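Local structure of fanconi-associated nuclease 1 homolog (Pseudomonas aeruginosa, 5Y7Q) at residues N412-L417 / D469-R474; L418-I423 / V486-L491; A440-A445 / Q482-Y487; A445-R450 / R514-I519. The protein is a bacterial homolog of Fanconi-associated nuclease 1, a multidomain protein with helix-turn-helix, SAP and VRR-NUC regions, modelled here together with DNA. All coordinates share one frame; numbering follows the deposited sequence.

Interaction 1: N412-L417 / D469-R474; sequences NSLFGL and DAIRCR
The guanidinium of Arg474 is approached obliquely by the carbonyl oxygen of Leu417, while one of its faces receives Ala470 O, 3.3 Å above the plane and offset toward the rim. On the same helix but turned from the contact, the Arg472 guanidinium takes Asp469 OD1 at its edge, in plane, in a salt bridge of 2.6 Å from NH1; its NE pairs with Glu497. Between Leu417 and Arg474 the touching is mostly done by the aliphatic part of the arginine: CG lies 3.3 Å from Leu417 O, and CB lies 4.1 Å from Leu417 CD2. The Arg474 chain then bends at chi2 (65°) and chi3 (52°), so its head turns away from helix 409-418, and NE makes a long, weak ion pair with Glu421 of helix 420-423. One helical turn earlier, Ile471 sets CG1 against Leu417 CB at 4.0 Å and CD1 against Leu414 O. Leu414 is more peripheral, its CD2 coming to Ile471 CG2 only at 4.5 Å. The segments belong to helices 409-418 and 467-478, which cross almost perpendicularly, at 89°, with axes 9.7 Å apart. Leu496 of helix 493-502 touches both Leu414 and Ile471; that helix and segment 469-474 belong to the VRR-NUC region. The chemistry is therefore that of a small buried apolar crossing, held by Leu417 CB against Ile471 CG1 with Leu414 at the margin, and flanked by an arginine whose aliphatic stem lies beside Leu417 O while its charged head turns away toward Ala470 O and, weakly, Glu421.

Interaction 2: L418-I423 / V486-L491; sequences LCWEAI and VYWELL
Trp420 reaches Val486 and Trp488 because its CG stands anti to the backbone N (chi1 -171°), which swings the indole out from the start of helix 420-423 into the facing loop. Val486, with chi1 of 175°, divides its two methyls between the tryptophans: CG2 meets the Trp420 ring at its edge, close to the ring plane, 4.2 Å from CZ3, whereas CG1 sits over the centre of one face of the Trp488 indole, 3.4 Å above it. The two indoles also meet directly, Trp420 CZ3 lying 4.1 Å from Trp488 CZ2, and their side chains run at about a right angle to each other. This loop links helix 467-478 to helix 493-502 in the VRR-NUC region, and its residues 488-490 turn helically but are joined by weak bonds only. The polar corners of both rings are engaged elsewhere: Trp420 NE1 hydrogen-bonds to Glu222 OE2, and Trp488 NE1 to the backbone oxygen of Leu481. Those bonds would limit rotation of the indoles and leave their benzo carbons to the apolar contact. Beside it, Leu417 touches Trp488, and Lys478 lies against both tryptophans.

Interaction 3: A440-A445 / Q482-Y487; sequences ADLHSA and QSPFVY. With nucleotides of chain D.
Leu442 lies across Pro484 and Phe485 of the facing loop, giving one methyl to each. Its CD2 lies 3.8 Å from Pro484 CB, and its CD1 lies 4.0 Å from Phe485 CZ, reaching the phenyl ring obliquely. The leucine and phenylalanine side chains run alongside one another, pointing in opposite senses. An extended first torsion (chi1 176°) carries the Leu442 fork straight across from its own loop. Pro484 CB lies 4.1 Å above the centre of one face of the Phe485 ring, so the surface offered to Leu442 is a continuous apolar patch. Further out, Ile519 of helix 519-522 touches both Leu442 and Phe485, Ile423 touches Pro484 and Phe485, and Phe415 meets the Phe485 ring edge-to-face. Along the same loop, the neighbouring Gln482 turns outward to the nucleic acid. Its NE2 donates a weak hydrogen bond to O4 of DT12 of chain D, 2.6 Å long but bent to 118° at the hydrogen; the amide thus meets the base of this nucleotide rather than its phosphate. A backbone hydrogen bond with Arg220 ties Gln482 to a part of the chain outside this loop. Between the base contact and the apolar patch, Ser483 OG accepts from the backbone N of Val486 at 3.1 Å, with an angle of 140°, and so ties together the turn carrying Pro484 and Phe485. That bond, from a serine hydroxyl oxygen to the amide three residues on, defines an ST motif, here placed in a DNA-contacting loop of the VRR-NUC region.

Interaction 4: A445-R450 / R514-I519; sequences ADFRQR and RLLEDI
Arg448 NH2 forms a salt bridge with Glu513 OE2, one turn before Leu516, consistent with the way one guanidinium face lies over Leu516 CD1. That methyl is 3.6 Å from Arg448 NE and 3.8 Å from Arg448 CG, so it nestles against the stem and the flat head of the arginine alike. Bends at chi2 (-119°) and chi3 (-146°) bring the head over the methyl; the two side chains cross at about a right angle. Leu516 presents its other branch to Phe447: CD2 comes to the ring edge, near the ring plane, 4.2 Å from CE2. The same CE2 is 4.2 Å from Ile519 CD1, which approaches obliquely from just past the end of helix 505-517. Phe447 and Arg448 thus meet different branches of Leu516 from successive positions, packing the start of helix 447-450 on the C-terminal end of helix 505-517, in the VRR-NUC region. Phe455 of helix 452-460 touches both Arg448 and Leu516, while Leu442 adjoins Phe447 and Ile519. Asp518 caps the next short helix through OD1 to Gly521 N. Between the segments the contact is therefore apolar, the leucine methyl probably shielding part of the guanidinium face from water while Glu513 takes up the arginine's charge.

How the interactions relate
From the N terminus, helix 409-418 is met first, and interaction 1 closes a loop from it to helix 467-478. Segment 418-423 follows directly, and interaction 2 ties it to the loop 486-491. Interaction 3, from 440-445 to 482-487, starts inside the loop closed by interaction 2 and ends on the same stretch, sharing Val486 and Tyr487. Interaction 4 starts where interaction 3's first segment stops, at Ala445, but reaches on to 514-519, so it crosses the other three; interaction 1 likewise crosses each of them. Ser413 OG, probably bonded to Tyr487 N, bridges interaction 1 to the loop. Helices 409-418, 420-423 and 467-478 thus meet at loop 482-491, while interaction 4 ties 447-450 to the end of 505-517.

Interaction 1: N412-L417 / D469-R474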
# COMPACT_ATOMS: atom_id res chain seq x y z
N ASN A 412 -12.59 -7.89 -11.67
CA ASN A 412 -12.69 -7.17 -10.41
C ASN A 412 -13.61 -5.97 -10.54
O ASN A 412 -14.45 -5.73 -9.67
CB ASN A 412 -11.33 -6.73 -9.90
CG ASN A 412 -10.48 -7.90 -9.48
OD1 ASN A 412 -10.90 -9.04 -9.60
ND2 ASN A 412 -9.26 -7.62 -9.03
N SER A 413 -13.51 -5.24 -11.66
CA SER A 413 -14.39 -4.09 -11.82
C SER A 413 -15.85 -4.51 -11.80
O SER A 413 -16.64 -3.96 -11.03
CB SER A 413 -14.05 -3.36 -13.11
OG SER A 413 -12.83 -2.67 -12.94
N LEU A 414 -16.22 -5.48 -12.62
CA LEU A 414 -17.60 -5.95 -12.62
C LEU A 414 -18.06 -6.32 -11.21
O LEU A 414 -19.20 -6.03 -10.82
CB LEU A 414 -17.75 -7.13 -13.58
CG LEU A 414 -17.53 -6.77 -15.04
CD1 LEU A 414 -17.43 -8.02 -15.87
CD2 LEU A 414 -18.66 -5.92 -15.53
N PHE A 415 -17.16 -6.92 -10.43
CA PHE A 415 -17.51 -7.25 -9.05
C PHE A 415 -17.75 -6.00 -8.22
O PHE A 415 -18.73 -5.90 -7.47
CB PHE A 415 -16.42 -8.09 -8.42
CG PHE A 415 -16.56 -8.23 -6.95
CD1 PHE A 415 -17.58 -9.01 -6.41
CD2 PHE A 415 -15.68 -7.60 -6.09
CE1 PHE A 415 -17.71 -9.16 -5.03
CE2 PHE A 415 -15.81 -7.73 -4.72
CZ PHE A 415 -16.83 -8.51 -4.19
N GLY A 416 -16.85 -5.03 -8.33
CA GLY A 416 -16.97 -3.84 -7.52
C GLY A 416 -18.16 -3.00 -7.90
O GLY A 416 -18.74 -2.31 -7.05
N LEU A 417 -18.54 -3.04 -9.18
CA LEU A 417 -19.74 -2.34 -9.61
C LEU A 417 -20.99 -3.01 -9.07
O LEU A 417 -21.87 -2.35 -8.50
CB LEU A 417 -19.77 -2.26 -11.13
CG LEU A 417 -18.79 -1.16 -11.56
CD1 LEU A 417 -18.54 -1.25 -13.06
CD2 LEU A 417 -19.30 0.25 -11.13
N ASP A 469 -28.38 -3.92 -15.95
CA ASP A 469 -28.82 -2.55 -15.69
C ASP A 469 -28.19 -2.01 -14.41
O ASP A 469 -27.78 -0.85 -14.36
CB ASP A 469 -30.35 -2.49 -15.60
CG ASP A 469 -31.01 -2.71 -16.94
OD1 ASP A 469 -30.32 -2.52 -17.97
OD2 ASP A 469 -32.22 -3.08 -16.98
N ALA A 470 -28.10 -2.85 -13.38
CA ALA A 470 -27.56 -2.42 -12.10
C ALA A 470 -26.12 -1.97 -12.24
O ALA A 470 -25.71 -0.94 -11.68
CB ALA A 470 -27.69 -3.57 -11.10
N ILE A 471 -25.34 -2.70 -13.02
CA ILE A 471 -23.94 -2.35 -13.22
C ILE A 471 -23.81 -1.09 -14.08
O ILE A 471 -22.96 -0.25 -13.82
CB ILE A 471 -23.20 -3.55 -13.81
CG1 ILE A 471 -22.75 -4.47 -12.66
CG2 ILE A 471 -22.05 -3.13 -14.70
CD1 ILE A 471 -22.47 -5.89 -13.10
N ARG A 472 -24.64 -0.94 -15.12
CA ARG A 472 -24.55 0.29 -15.92
C ARG A 472 -24.90 1.52 -15.09
O ARG A 472 -24.27 2.57 -15.23
CB ARG A 472 -25.46 0.22 -17.15
CG ARG A 472 -24.97 -0.65 -18.30
CD ARG A 472 -25.99 -0.69 -19.44
NE ARG A 472 -26.03 -2.01 -20.08
CZ ARG A 472 -27.06 -2.85 -20.00
NH1 ARG A 472 -28.15 -2.51 -19.33
NH2 ARG A 472 -27.00 -4.03 -20.61
N CYS A 473 -25.90 1.40 -14.21
CA CYS A 473 -26.26 2.55 -13.40
C CYS A 473 -25.21 2.83 -12.34
O CYS A 473 -24.84 3.99 -12.12
CB CYS A 473 -27.64 2.36 -12.78
SG CYS A 473 -28.90 2.90 -13.95
N ARG A 474 -24.70 1.79 -11.68
CA ARG A 474 -23.61 2.00 -10.73
C ARG A 474 -22.42 2.61 -11.44
O ARG A 474 -21.75 3.49 -10.88
CB ARG A 474 -23.23 0.68 -10.06
CG ARG A 474 -23.06 0.76 -8.54
CD ARG A 474 -24.34 1.08 -7.77
NE ARG A 474 -25.46 0.20 -8.11
CZ ARG A 474 -26.64 0.62 -8.58
NH1 ARG A 474 -26.87 1.92 -8.75
NH2 ARG A 474 -27.60 -0.26 -8.87

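Interaction 2: L418-I423 / V486-L491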
# COMPACT_ATOMS: atom_id res chain seq x y z
N LEU A 418 -21.10 -4.33 -9.23
CA LEU A 418 -22.32 -4.98 -8.76
C LEU A 418 -22.44 -4.82 -7.25
O LEU A 418 -23.50 -4.41 -6.74
CB LEU A 418 -22.33 -6.46 -9.16
CG LEU A 418 -23.59 -7.26 -8.85
CD1 LEU A 418 -24.86 -6.56 -9.37
CD2 LEU A 418 -23.43 -8.65 -9.46
N CYS A 419 -21.35 -5.07 -6.54
CA CYS A 419 -21.35 -5.18 -5.10
C CYS A 419 -21.03 -3.88 -4.40
O CYS A 419 -20.81 -3.89 -3.18
CB CYS A 419 -20.40 -6.29 -4.68
SG CYS A 419 -21.13 -7.88 -5.08
N TRP A 420 -20.96 -2.78 -5.14
CA TRP A 420 -20.65 -1.47 -4.60
C TRP A 420 -21.43 -1.15 -3.32
O TRP A 420 -20.85 -0.66 -2.33
CB TRP A 420 -20.96 -0.42 -5.65
CG TRP A 420 -20.51 0.91 -5.30
CD1 TRP A 420 -21.17 1.82 -4.54
CD2 TRP A 420 -19.30 1.52 -5.72
NE1 TRP A 420 -20.43 2.98 -4.45
CE2 TRP A 420 -19.28 2.82 -5.17
CE3 TRP A 420 -18.22 1.11 -6.51
CZ2 TRP A 420 -18.21 3.70 -5.38
CZ3 TRP A 420 -17.16 1.99 -6.71
CH2 TRP A 420 -17.17 3.27 -6.15
N GLU A 421 -22.74 -1.39 -3.32
CA GLU A 421 -23.56 -0.98 -2.19
C GLU A 421 -23.27 -1.79 -0.95
O GLU A 421 -23.52 -1.31 0.17
CB GLU A 421 -25.05 -1.05 -2.56
CG GLU A 421 -25.67 0.31 -2.82
CD GLU A 421 -25.93 0.59 -4.29
OE1 GLU A 421 -26.51 -0.29 -4.97
OE2 GLU A 421 -25.57 1.69 -4.76
N ALA A 422 -22.76 -3.01 -1.10
CA ALA A 422 -22.29 -3.78 0.05
C ALA A 422 -20.87 -3.40 0.46
O ALA A 422 -20.53 -3.42 1.65
CB ALA A 422 -22.35 -5.27 -0.24
N ILE A 423 -20.01 -3.11 -0.51
CA ILE A 423 -18.62 -2.82 -0.19
C ILE A 423 -18.52 -1.55 0.64
O ILE A 423 -17.73 -1.47 1.58
CB ILE A 423 -17.81 -2.75 -1.50
CG1 ILE A 423 -17.68 -4.16 -2.08
CG2 ILE A 423 -16.43 -2.15 -1.29
CD1 ILE A 423 -17.18 -4.16 -3.48
N VAL A 486 -12.51 -1.24 -8.63
CA VAL A 486 -13.03 -0.72 -9.89
C VAL A 486 -11.98 0.16 -10.54
O VAL A 486 -11.64 1.22 -10.01
CB VAL A 486 -14.35 0.05 -9.71
CG1 VAL A 486 -14.77 0.66 -11.04
CG2 VAL A 486 -15.43 -0.88 -9.18
N TYR A 487 -11.50 -0.28 -11.71
CA TYR A 487 -10.50 0.45 -12.49
C TYR A 487 -11.25 1.16 -13.62
O TYR A 487 -11.43 0.58 -14.69
CB TYR A 487 -9.46 -0.51 -13.07
CG TYR A 487 -8.75 -1.47 -12.10
CD1 TYR A 487 -7.37 -1.39 -11.91
CD2 TYR A 487 -9.43 -2.47 -11.43
CE1 TYR A 487 -6.70 -2.24 -11.05
CE2 TYR A 487 -8.77 -3.34 -10.58
CZ TYR A 487 -7.40 -3.22 -10.39
OH TYR A 487 -6.74 -4.08 -9.53
N TRP A 488 -11.54 2.45 -13.45
CA TRP A 488 -12.36 3.20 -14.40
C TRP A 488 -11.58 3.59 -15.65
O TRP A 488 -12.16 3.73 -16.74
CB TRP A 488 -12.90 4.49 -13.79
CG TRP A 488 -13.58 4.37 -12.50
CD1 TRP A 488 -13.04 4.58 -11.27
CD2 TRP A 488 -14.97 4.03 -12.28
NE1 TRP A 488 -13.99 4.39 -10.30
CE2 TRP A 488 -15.18 4.05 -10.89
CE3 TRP A 488 -16.04 3.71 -13.12
CZ2 TRP A 488 -16.41 3.74 -10.32
CZ3 TRP A 488 -17.28 3.42 -12.56
CH2 TRP A 488 -17.45 3.44 -11.17
N GLU A 489 -10.30 3.88 -15.47
CA GLU A 489 -9.44 4.21 -16.60
C GLU A 489 -9.47 3.09 -17.62
O GLU A 489 -9.52 3.34 -18.84
CB GLU A 489 -8.02 4.48 -16.08
CG GLU A 489 -7.95 5.02 -14.58
CD GLU A 489 -8.20 3.94 -13.47
OE1 GLU A 489 -7.96 2.73 -13.75
OE2 GLU A 489 -8.65 4.32 -12.34
N LEU A 490 -9.48 1.85 -17.14
CA LEU A 490 -9.43 0.65 -17.95
C LEU A 490 -10.78 0.27 -18.53
O LEU A 490 -10.81 -0.41 -19.57
CB LEU A 490 -8.91 -0.50 -17.10
CG LEU A 490 -9.17 -1.91 -17.63
CD1 LEU A 490 -8.20 -2.21 -18.76
CD2 LEU A 490 -9.08 -2.94 -16.54
N LEU A 491 -11.89 0.67 -17.89
CA LEU A 491 -13.20 0.14 -18.25
C LEU A 491 -13.98 1.22 -18.98
O LEU A 491 -14.87 1.86 -18.40
CB LEU A 491 -13.91 -0.32 -16.96
CG LEU A 491 -15.31 -0.94 -17.00
CD1 LEU A 491 -15.30 -2.12 -17.94
CD2 LEU A 491 -15.70 -1.39 -15.62

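Interaction 3: A440-A445 / Q482-Y487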
# COMPACT_ATOMS: atom_id res chain seq x y z
N ALA A 440 -12.38 -0.32 6.32
CA ALA A 440 -11.21 -0.72 7.09
C ALA A 440 -11.13 -2.24 7.24
O ALA A 440 -10.03 -2.80 7.24
CB ALA A 440 -11.24 -0.04 8.46
N ASP A 441 -12.27 -2.92 7.33
CA ASP A 441 -12.31 -4.36 7.55
C ASP A 441 -12.18 -5.17 6.26
O ASP A 441 -12.29 -6.40 6.32
CB ASP A 441 -13.59 -4.76 8.31
CG ASP A 441 -14.87 -4.36 7.59
OD1 ASP A 441 -14.95 -3.22 7.11
OD2 ASP A 441 -15.80 -5.19 7.52
N LEU A 442 -11.93 -4.52 5.11
CA LEU A 442 -11.94 -5.21 3.82
C LEU A 442 -11.13 -6.50 3.82
O LEU A 442 -11.51 -7.47 3.14
CB LEU A 442 -11.41 -4.30 2.72
CG LEU A 442 -11.27 -4.90 1.32
CD1 LEU A 442 -12.62 -5.33 0.77
CD2 LEU A 442 -10.60 -3.92 0.37
N HIS A 443 -10.02 -6.54 4.56
CA HIS A 443 -9.19 -7.74 4.62
C HIS A 443 -9.44 -8.59 5.87
O HIS A 443 -8.77 -9.62 6.03
CB HIS A 443 -7.72 -7.37 4.48
CG HIS A 443 -7.36 -6.93 3.10
ND1 HIS A 443 -7.42 -7.78 2.01
CD2 HIS A 443 -6.99 -5.72 2.60
CE1 HIS A 443 -7.08 -7.12 0.92
NE2 HIS A 443 -6.82 -5.87 1.25
N SER A 444 -10.39 -8.21 6.72
CA SER A 444 -10.77 -9.03 7.87
C SER A 444 -11.43 -10.34 7.42
O SER A 444 -11.91 -10.49 6.29
CB SER A 444 -11.70 -8.25 8.79
OG SER A 444 -11.70 -8.79 10.11
N ALA A 445 -11.44 -11.32 8.33
CA ALA A 445 -11.92 -12.65 7.99
C ALA A 445 -13.44 -12.68 7.82
O ALA A 445 -13.95 -13.36 6.92
CB ALA A 445 -11.48 -13.64 9.06
N GLN A 482 -12.94 6.70 -5.91
CA GLN A 482 -11.90 5.76 -5.53
C GLN A 482 -12.51 4.56 -4.81
O GLN A 482 -13.35 4.71 -3.92
CB GLN A 482 -10.88 6.44 -4.64
CG GLN A 482 -10.32 7.65 -5.30
CD GLN A 482 -8.86 7.52 -5.53
OE1 GLN A 482 -8.39 6.50 -6.05
NE2 GLN A 482 -8.11 8.55 -5.16
N SER A 483 -12.09 3.36 -5.23
CA SER A 483 -12.64 2.10 -4.73
C SER A 483 -11.55 1.05 -4.76
O SER A 483 -10.57 1.18 -5.50
CB SER A 483 -13.84 1.63 -5.56
OG SER A 483 -13.38 1.14 -6.81
N PRO A 484 -11.69 -0.01 -3.98
CA PRO A 484 -10.70 -1.10 -4.09
C PRO A 484 -10.72 -1.85 -5.42
O PRO A 484 -9.64 -2.22 -5.92
CB PRO A 484 -11.08 -2.00 -2.90
CG PRO A 484 -12.55 -1.73 -2.66
CD PRO A 484 -12.75 -0.28 -2.98
N PHE A 485 -11.89 -2.19 -5.98
CA PHE A 485 -11.94 -3.12 -7.11
C PHE A 485 -12.22 -2.53 -8.49
O PHE A 485 -12.20 -3.29 -9.47
CB PHE A 485 -12.96 -4.22 -6.84
CG PHE A 485 -12.77 -4.91 -5.55
CD1 PHE A 485 -13.69 -4.75 -4.52
CD2 PHE A 485 -11.66 -5.70 -5.34
CE1 PHE A 485 -13.52 -5.39 -3.31
CE2 PHE A 485 -11.48 -6.35 -4.13
CZ PHE A 485 -12.41 -6.19 -3.11
N VAL A 486 -12.51 -1.24 -8.63
CA VAL A 486 -13.03 -0.72 -9.89
C VAL A 486 -11.98 0.16 -10.54
O VAL A 486 -11.64 1.22 -10.01
CB VAL A 486 -14.35 0.05 -9.71
CG1 VAL A 486 -14.77 0.66 -11.04
CG2 VAL A 486 -15.43 -0.88 -9.18
N TYR A 487 -11.50 -0.28 -11.71
CA TYR A 487 -10.50 0.45 -12.49
C TYR A 487 -11.25 1.16 -13.62
O TYR A 487 -11.43 0.58 -14.69
CB TYR A 487 -9.46 -0.51 -13.07
CG TYR A 487 -8.75 -1.47 -12.10
CD1 TYR A 487 -7.37 -1.39 -11.91
CD2 TYR A 487 -9.43 -2.47 -11.43
CE1 TYR A 487 -6.70 -2.24 -11.05
CE2 TYR A 487 -8.77 -3.34 -10.58
CZ TYR A 487 -7.40 -3.22 -10.39
OH TYR A 487 -6.74 -4.08 -9.53
P DT D 12 1.67 8.55 -2.86
OP1 DT D 12 3.15 8.56 -2.67
OP2 DT D 12 0.87 9.69 -2.35
O5' DT D 12 1.34 8.36 -4.43
C5' DT D 12 0.03 8.68 -4.96
C4' DT D 12 -0.15 8.15 -6.39
O4' DT D 12 -0.99 6.95 -6.38
C3' DT D 12 -0.84 9.11 -7.37
O3' DT D 12 0.12 9.83 -8.11
C2' DT D 12 -1.63 8.15 -8.25
C1' DT D 12 -2.12 7.17 -7.20
N1 DT D 12 -3.19 7.72 -6.33
C2 DT D 12 -4.28 8.39 -6.89
O2 DT D 12 -4.44 8.56 -8.08
N3 DT D 12 -5.19 8.84 -5.97
C4 DT D 12 -5.13 8.71 -4.60
O4 DT D 12 -6.00 9.16 -3.86
C5 DT D 12 -3.98 8.02 -4.10
C6 DT D 12 -3.08 7.56 -4.96

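Interaction 4: A445-R450 / R514-I519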
# COMPACT_ATOMS: atom_id res chain seq x y z
N ALA A 445 -11.44 -11.32 8.33
CA ALA A 445 -11.92 -12.65 7.99
C ALA A 445 -13.44 -12.68 7.82
O ALA A 445 -13.95 -13.36 6.92
CB ALA A 445 -11.48 -13.64 9.06
N ASP A 446 -14.17 -11.98 8.68
CA ASP A 446 -15.63 -11.94 8.62
C ASP A 446 -16.17 -10.73 7.86
O ASP A 446 -17.33 -10.36 8.04
CB ASP A 446 -16.23 -12.04 10.03
CG ASP A 446 -15.82 -10.91 10.93
OD1 ASP A 446 -14.93 -10.13 10.54
OD2 ASP A 446 -16.40 -10.83 12.04
N PHE A 447 -15.32 -10.06 7.08
CA PHE A 447 -15.80 -8.99 6.19
C PHE A 447 -17.07 -9.37 5.45
O PHE A 447 -18.03 -8.60 5.42
CB PHE A 447 -14.72 -8.65 5.17
CG PHE A 447 -15.22 -7.82 4.01
CD1 PHE A 447 -15.31 -6.45 4.11
CD2 PHE A 447 -15.57 -8.42 2.82
CE1 PHE A 447 -15.74 -5.69 3.04
CE2 PHE A 447 -16.01 -7.66 1.75
CZ PHE A 447 -16.09 -6.30 1.86
N ARG A 448 -17.08 -10.55 4.81
CA ARG A 448 -18.29 -11.00 4.13
C ARG A 448 -19.42 -11.29 5.11
O ARG A 448 -20.57 -10.90 4.87
CB ARG A 448 -18.00 -12.24 3.29
CG ARG A 448 -18.99 -12.41 2.13
CD ARG A 448 -19.79 -13.71 2.21
NE ARG A 448 -20.05 -14.25 0.88
CZ ARG A 448 -21.22 -14.20 0.26
NH1 ARG A 448 -22.28 -13.66 0.85
NH2 ARG A 448 -21.34 -14.72 -0.96
N GLN A 449 -19.11 -11.96 6.23
CA GLN A 449 -20.16 -12.28 7.20
C GLN A 449 -20.82 -11.01 7.72
O GLN A 449 -22.06 -10.91 7.74
CB GLN A 449 -19.60 -13.11 8.36
CG GLN A 449 -20.69 -13.86 9.15
CD GLN A 449 -20.34 -14.04 10.62
OE1 GLN A 449 -19.29 -13.59 11.09
NE2 GLN A 449 -21.23 -14.69 11.37
N ARG A 450 -20.02 -10.02 8.14
CA ARG A 450 -20.56 -8.77 8.66
C ARG A 450 -21.59 -8.19 7.70
O ARG A 450 -22.57 -7.56 8.11
CB ARG A 450 -19.44 -7.74 8.91
CG ARG A 450 -18.37 -8.06 9.98
CD ARG A 450 -18.80 -7.68 11.40
NE ARG A 450 -18.38 -6.35 11.82
CZ ARG A 450 -18.84 -5.72 12.91
NH1 ARG A 450 -19.75 -6.30 13.69
NH2 ARG A 450 -18.39 -4.50 13.21
N ARG A 514 -15.18 -16.62 -5.81
CA ARG A 514 -13.78 -16.94 -5.57
C ARG A 514 -13.03 -15.74 -5.00
O ARG A 514 -12.23 -15.88 -4.06
CB ARG A 514 -13.10 -17.43 -6.84
CG ARG A 514 -11.69 -18.01 -6.60
CD ARG A 514 -11.05 -18.52 -7.88
NE ARG A 514 -9.63 -18.17 -7.96
CZ ARG A 514 -8.62 -18.95 -7.57
NH1 ARG A 514 -8.86 -20.16 -7.04
NH2 ARG A 514 -7.38 -18.50 -7.70
N LEU A 515 -13.28 -14.55 -5.55
CA LEU A 515 -12.65 -13.34 -5.02
C LEU A 515 -13.04 -13.10 -3.57
O LEU A 515 -12.17 -12.89 -2.70
CB LEU A 515 -13.04 -12.15 -5.90
CG LEU A 515 -12.42 -10.82 -5.50
CD1 LEU A 515 -10.91 -10.97 -5.27
CD2 LEU A 515 -12.71 -9.81 -6.58
N LEU A 516 -14.35 -13.13 -3.27
CA LEU A 516 -14.81 -12.93 -1.90
C LEU A 516 -14.16 -13.90 -0.93
O LEU A 516 -13.83 -13.52 0.20
CB LEU A 516 -16.33 -13.09 -1.80
CG LEU A 516 -17.15 -11.81 -2.00
CD1 LEU A 516 -18.61 -12.11 -1.68
CD2 LEU A 516 -16.62 -10.64 -1.17
N GLU A 517 -13.98 -15.16 -1.35
CA GLU A 517 -13.48 -16.18 -0.43
C GLU A 517 -12.15 -15.76 0.18
O GLU A 517 -11.99 -15.75 1.41
CB GLU A 517 -13.36 -17.53 -1.15
CG GLU A 517 -14.67 -18.33 -1.23
CD GLU A 517 -14.96 -19.15 0.04
OE1 GLU A 517 -14.62 -20.36 0.06
OE2 GLU A 517 -15.52 -18.59 1.01
N ASP A 518 -11.16 -15.42 -0.65
CA ASP A 518 -9.93 -14.79 -0.19
C ASP A 518 -9.68 -13.59 -1.09
O ASP A 518 -9.11 -13.74 -2.17
CB ASP A 518 -8.76 -15.78 -0.25
CG ASP A 518 -7.43 -15.19 0.22
OD1 ASP A 518 -7.36 -13.97 0.48
OD2 ASP A 518 -6.44 -15.96 0.33
N ILE A 519 -9.98 -12.39 -0.61
CA ILE A 519 -9.80 -11.19 -1.43
C ILE A 519 -8.32 -10.95 -1.75
O ILE A 519 -7.98 -10.84 -2.93
CB ILE A 519 -10.44 -9.97 -0.76
CG1 ILE A 519 -11.95 -10.00 -0.97
CG2 ILE A 519 -9.83 -8.68 -1.28
CD1 ILE A 519 -12.67 -8.78 -0.47